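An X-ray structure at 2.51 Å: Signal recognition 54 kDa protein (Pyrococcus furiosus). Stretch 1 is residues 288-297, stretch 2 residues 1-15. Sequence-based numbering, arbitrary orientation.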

# COMPACT_ATOMS: atom_id res chain seq x y z
N ARG A 288 -16.93 -5.99 23.79
CA ARG A 288 -15.65 -6.69 23.82
C ARG A 288 -14.98 -6.63 22.46
O ARG A 288 -13.76 -6.48 22.36
CB ARG A 288 -15.87 -8.16 24.15
CG ARG A 288 -16.73 -8.39 25.36
CD ARG A 288 -15.88 -8.65 26.57
NE ARG A 288 -16.60 -8.31 27.79
CZ ARG A 288 -16.04 -8.22 28.99
NH1 ARG A 288 -14.74 -8.46 29.14
NH2 ARG A 288 -16.78 -7.89 30.04
N PHE A 289 -15.78 -6.77 21.41
CA PHE A 289 -15.27 -6.72 20.05
C PHE A 289 -14.74 -5.31 19.74
O PHE A 289 -13.61 -5.15 19.30
CB PHE A 289 -16.37 -7.15 19.10
CG PHE A 289 -16.00 -7.06 17.64
CD1 PHE A 289 -15.45 -8.15 16.99
CD2 PHE A 289 -16.26 -5.90 16.91
CE1 PHE A 289 -15.13 -8.08 15.65
CE2 PHE A 289 -15.95 -5.82 15.57
CZ PHE A 289 -15.38 -6.93 14.94
N VAL A 290 -15.55 -4.30 20.01
CA VAL A 290 -15.15 -2.93 19.74
C VAL A 290 -13.94 -2.55 20.58
O VAL A 290 -13.13 -1.72 20.20
CB VAL A 290 -16.29 -1.95 20.02
CG1 VAL A 290 -15.77 -0.54 20.18
CG2 VAL A 290 -17.27 -2.00 18.90
N SER A 291 -13.82 -3.18 21.74
CA SER A 291 -12.67 -2.97 22.60
C SER A 291 -11.37 -3.56 22.02
O SER A 291 -10.34 -2.90 22.09
CB SER A 291 -12.95 -3.52 24.01
OG SER A 291 -11.86 -3.29 24.88
N ARG A 292 -11.40 -4.77 21.46
CA ARG A 292 -10.22 -5.30 20.75
C ARG A 292 -9.94 -4.46 19.50
O ARG A 292 -8.80 -4.12 19.21
CB ARG A 292 -10.39 -6.76 20.33
CG ARG A 292 -11.16 -7.60 21.30
CD ARG A 292 -10.27 -8.21 22.36
NE ARG A 292 -9.63 -9.44 21.89
CZ ARG A 292 -9.21 -10.41 22.70
NH1 ARG A 292 -9.37 -10.30 24.02
NH2 ARG A 292 -8.64 -11.51 22.20
N LEU A 293 -11.00 -4.15 18.77
CA LEU A 293 -10.91 -3.29 17.61
C LEU A 293 -10.06 -2.06 17.93
O LEU A 293 -9.03 -1.85 17.29
CB LEU A 293 -12.30 -2.91 17.09
CG LEU A 293 -12.38 -2.26 15.70
CD1 LEU A 293 -11.93 -3.22 14.61
CD2 LEU A 293 -13.80 -1.77 15.43
N LEU A 294 -10.48 -1.27 18.92
CA LEU A 294 -9.81 0.00 19.24
C LEU A 294 -8.48 -0.11 20.00
O LEU A 294 -7.83 0.90 20.30
CB LEU A 294 -10.75 0.92 20.01
CG LEU A 294 -12.05 1.22 19.27
CD1 LEU A 294 -12.94 2.02 20.16
CD2 LEU A 294 -11.75 1.98 18.01
N GLY A 295 -8.06 -1.33 20.30
CA GLY A 295 -6.79 -1.54 20.96
C GLY A 295 -6.78 -1.18 22.43
O GLY A 295 -5.72 -0.90 23.00
N LEU A 296 -7.96 -1.20 23.05
CA LEU A 296 -8.13 -0.82 24.44
C LEU A 296 -7.68 -1.93 25.36
O LEU A 296 -7.77 -3.11 25.01
CB LEU A 296 -9.59 -0.50 24.73
CG LEU A 296 -10.12 0.65 23.89
CD1 LEU A 296 -11.56 0.99 24.18
CD2 LEU A 296 -9.23 1.84 24.12
N GLY A 297 -7.20 -1.54 26.54
CA GLY A 297 -6.85 -2.48 27.59
C GLY A 297 -5.71 -3.41 27.23
O GLY A 297 -5.62 -4.53 27.74
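Stretch 2, residues 1-15: MVLDNLGKALANTLK

Stretch 2 begins as an irregular lead, residues 1-4, and becomes helical from Asn5 through Lys15, with Asp4 at the N-cap position. Its helix passes the 288-293 helix at 77° between N-to-C directions, with a closest axial approach of 9.8 Å, so the two cross nearly at right angles. No hydrogen bond links the stretches; the contact, 450 Å² with both sides summed, is made by apolar side chains together with close backbone approaches.

Along stretch 1, Arg288 makes no contact, and the first to touch is Phe289. With chi1 at 176° (t), its ring reaches the non-helical lead of stretch 2: CZ lies 3.3 Å from Leu3 CD2 and CE1 4.2 Å from Val2 CG2, both methyls meeting the ring at its edge. Val290, Ser291 and Arg292 stay out of reach, so contact resumes one helical turn on, at Leu293. Its CA-to-CB bond points sideways, yet the end of the side chain comes nearer, placing CD1 4.0 Å from Leu3 CB and CD2 3.7 Å from Leu10 CD1. The backbones also approach here: Leu293 CA is 4.7 Å from Gly7 CA, and Leu293 O lies 3.5 Å from Gly7 O, two acceptors that cannot bond each other.

The approach is tighter at Leu294, whose CA is 4.4 Å from Ala11 CA. Leu294 O sits 3.3 Å from Ala11 CB, while its side chain (m, t) spans a helical turn of stretch 2: CD2 is 3.3 Å from Leu10 CB and CD1 4.0 Å from Leu14 CD1. Gly295 is the first residue to leave helical phi/psi, in a Schellman motif with phi at 75° and the bonds Gly295 N to Arg292 O (3.1 Å) and Leu296 N to Ser291 O (3.1 Å). Beyond it, Leu296 CD2 reaches Leu14 CD1 at 4.4 Å, and Gly297 makes no contact.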

# COMPACT_ATOMS: atom_id res chain seq x y z
N MET A 1 -6.12 -9.98 9.59
CA MET A 1 -7.35 -10.74 9.80
C MET A 1 -8.33 -10.01 10.71
O MET A 1 -7.94 -9.47 11.74
CB MET A 1 -7.05 -12.12 10.40
CG MET A 1 -6.74 -13.19 9.38
SD MET A 1 -5.49 -12.76 8.17
CE MET A 1 -5.37 -14.31 7.28
N VAL A 2 -9.60 -10.05 10.31
CA VAL A 2 -10.76 -9.50 11.04
C VAL A 2 -10.75 -7.98 11.19
O VAL A 2 -10.25 -7.43 12.16
CB VAL A 2 -11.07 -10.24 12.38
CG1 VAL A 2 -9.98 -10.01 13.42
CG2 VAL A 2 -12.42 -9.81 12.91
N LEU A 3 -11.32 -7.33 10.18
CA LEU A 3 -11.47 -5.88 10.13
C LEU A 3 -10.12 -5.18 10.08
O LEU A 3 -9.97 -4.16 9.39
CB LEU A 3 -12.34 -5.38 11.27
CG LEU A 3 -13.84 -5.39 10.95
CD1 LEU A 3 -14.26 -6.68 10.27
CD2 LEU A 3 -14.65 -5.16 12.21
N ASP A 4 -9.16 -5.72 10.83
CA ASP A 4 -7.72 -5.59 10.54
C ASP A 4 -7.22 -4.17 10.34
O ASP A 4 -6.81 -3.50 11.30
CB ASP A 4 -7.34 -6.47 9.34
CG ASP A 4 -8.26 -6.25 8.13
OD1 ASP A 4 -8.06 -5.26 7.38
OD2 ASP A 4 -9.17 -7.07 7.92
N ASN A 5 -7.22 -3.72 9.10
CA ASN A 5 -6.90 -2.33 8.78
C ASN A 5 -7.79 -1.34 9.53
O ASN A 5 -7.31 -0.31 10.00
CB ASN A 5 -7.02 -2.11 7.27
CG ASN A 5 -5.90 -2.77 6.49
OD1 ASN A 5 -4.80 -3.02 7.02
ND2 ASN A 5 -6.16 -3.04 5.21
N LEU A 6 -9.08 -1.66 9.65
CA LEU A 6 -10.02 -0.76 10.32
C LEU A 6 -9.63 -0.61 11.79
O LEU A 6 -9.64 0.48 12.34
CB LEU A 6 -11.47 -1.25 10.16
CG LEU A 6 -12.58 -0.41 10.78
CD1 LEU A 6 -12.62 1.00 10.24
CD2 LEU A 6 -13.95 -1.06 10.59
N GLY A 7 -9.26 -1.72 12.40
CA GLY A 7 -8.75 -1.70 13.76
C GLY A 7 -7.61 -0.73 13.94
O GLY A 7 -7.70 0.19 14.76
N LYS A 8 -6.53 -0.92 13.19
CA LYS A 8 -5.37 -0.03 13.28
C LYS A 8 -5.77 1.41 13.09
O LYS A 8 -5.32 2.27 13.83
CB LYS A 8 -4.31 -0.38 12.24
CG LYS A 8 -3.42 -1.56 12.57
CD LYS A 8 -2.51 -1.85 11.38
CE LYS A 8 -2.24 -0.57 10.59
NZ LYS A 8 -1.02 -0.63 9.73
N ALA A 9 -6.60 1.69 12.10
CA ALA A 9 -6.98 3.06 11.81
C ALA A 9 -7.80 3.68 12.95
O ALA A 9 -7.60 4.85 13.32
CB ALA A 9 -7.72 3.14 10.49
N LEU A 10 -8.73 2.91 13.51
CA LEU A 10 -9.52 3.45 14.60
C LEU A 10 -8.66 3.71 15.85
O LEU A 10 -8.67 4.79 16.43
CB LEU A 10 -10.73 2.56 14.88
CG LEU A 10 -11.74 2.59 13.73
CD1 LEU A 10 -12.62 1.34 13.75
CD2 LEU A 10 -12.60 3.88 13.71
N ALA A 11 -7.89 2.71 16.25
CA ALA A 11 -6.98 2.84 17.37
C ALA A 11 -6.05 4.06 17.26
O ALA A 11 -5.71 4.68 18.27
CB ALA A 11 -6.16 1.58 17.52
N ASN A 12 -5.65 4.41 16.04
CA ASN A 12 -4.70 5.50 15.85
C ASN A 12 -5.31 6.87 16.11
O ASN A 12 -4.63 7.79 16.56
CB ASN A 12 -4.08 5.46 14.46
CG ASN A 12 -3.04 4.36 14.33
OD1 ASN A 12 -2.57 3.81 15.33
ND2 ASN A 12 -2.69 4.03 13.10
N THR A 13 -6.61 6.99 15.85
CA THR A 13 -7.28 8.25 16.12
C THR A 13 -7.36 8.42 17.62
O THR A 13 -7.30 9.54 18.11
CB THR A 13 -8.69 8.27 15.51
OG1 THR A 13 -9.58 7.49 16.32
CG2 THR A 13 -8.65 7.71 14.09
N LEU A 14 -7.46 7.32 18.35
CA LEU A 14 -7.54 7.37 19.81
C LEU A 14 -6.16 7.64 20.42
O LEU A 14 -6.06 8.39 21.39
CB LEU A 14 -8.16 6.09 20.39
CG LEU A 14 -9.66 5.91 20.14
CD1 LEU A 14 -10.21 4.83 21.03
CD2 LEU A 14 -10.41 7.22 20.37
N LYS A 15 -5.12 7.04 19.84
CA LYS A 15 -3.74 7.34 20.22
C LYS A 15 -3.44 8.82 20.00
O LYS A 15 -2.84 9.47 20.83
CB LYS A 15 -2.74 6.50 19.43
CG LYS A 15 -2.69 5.02 19.84
CD LYS A 15 -2.05 4.19 18.73
CE LYS A 15 -2.37 2.70 18.85
NZ LYS A 15 -1.20 1.89 19.34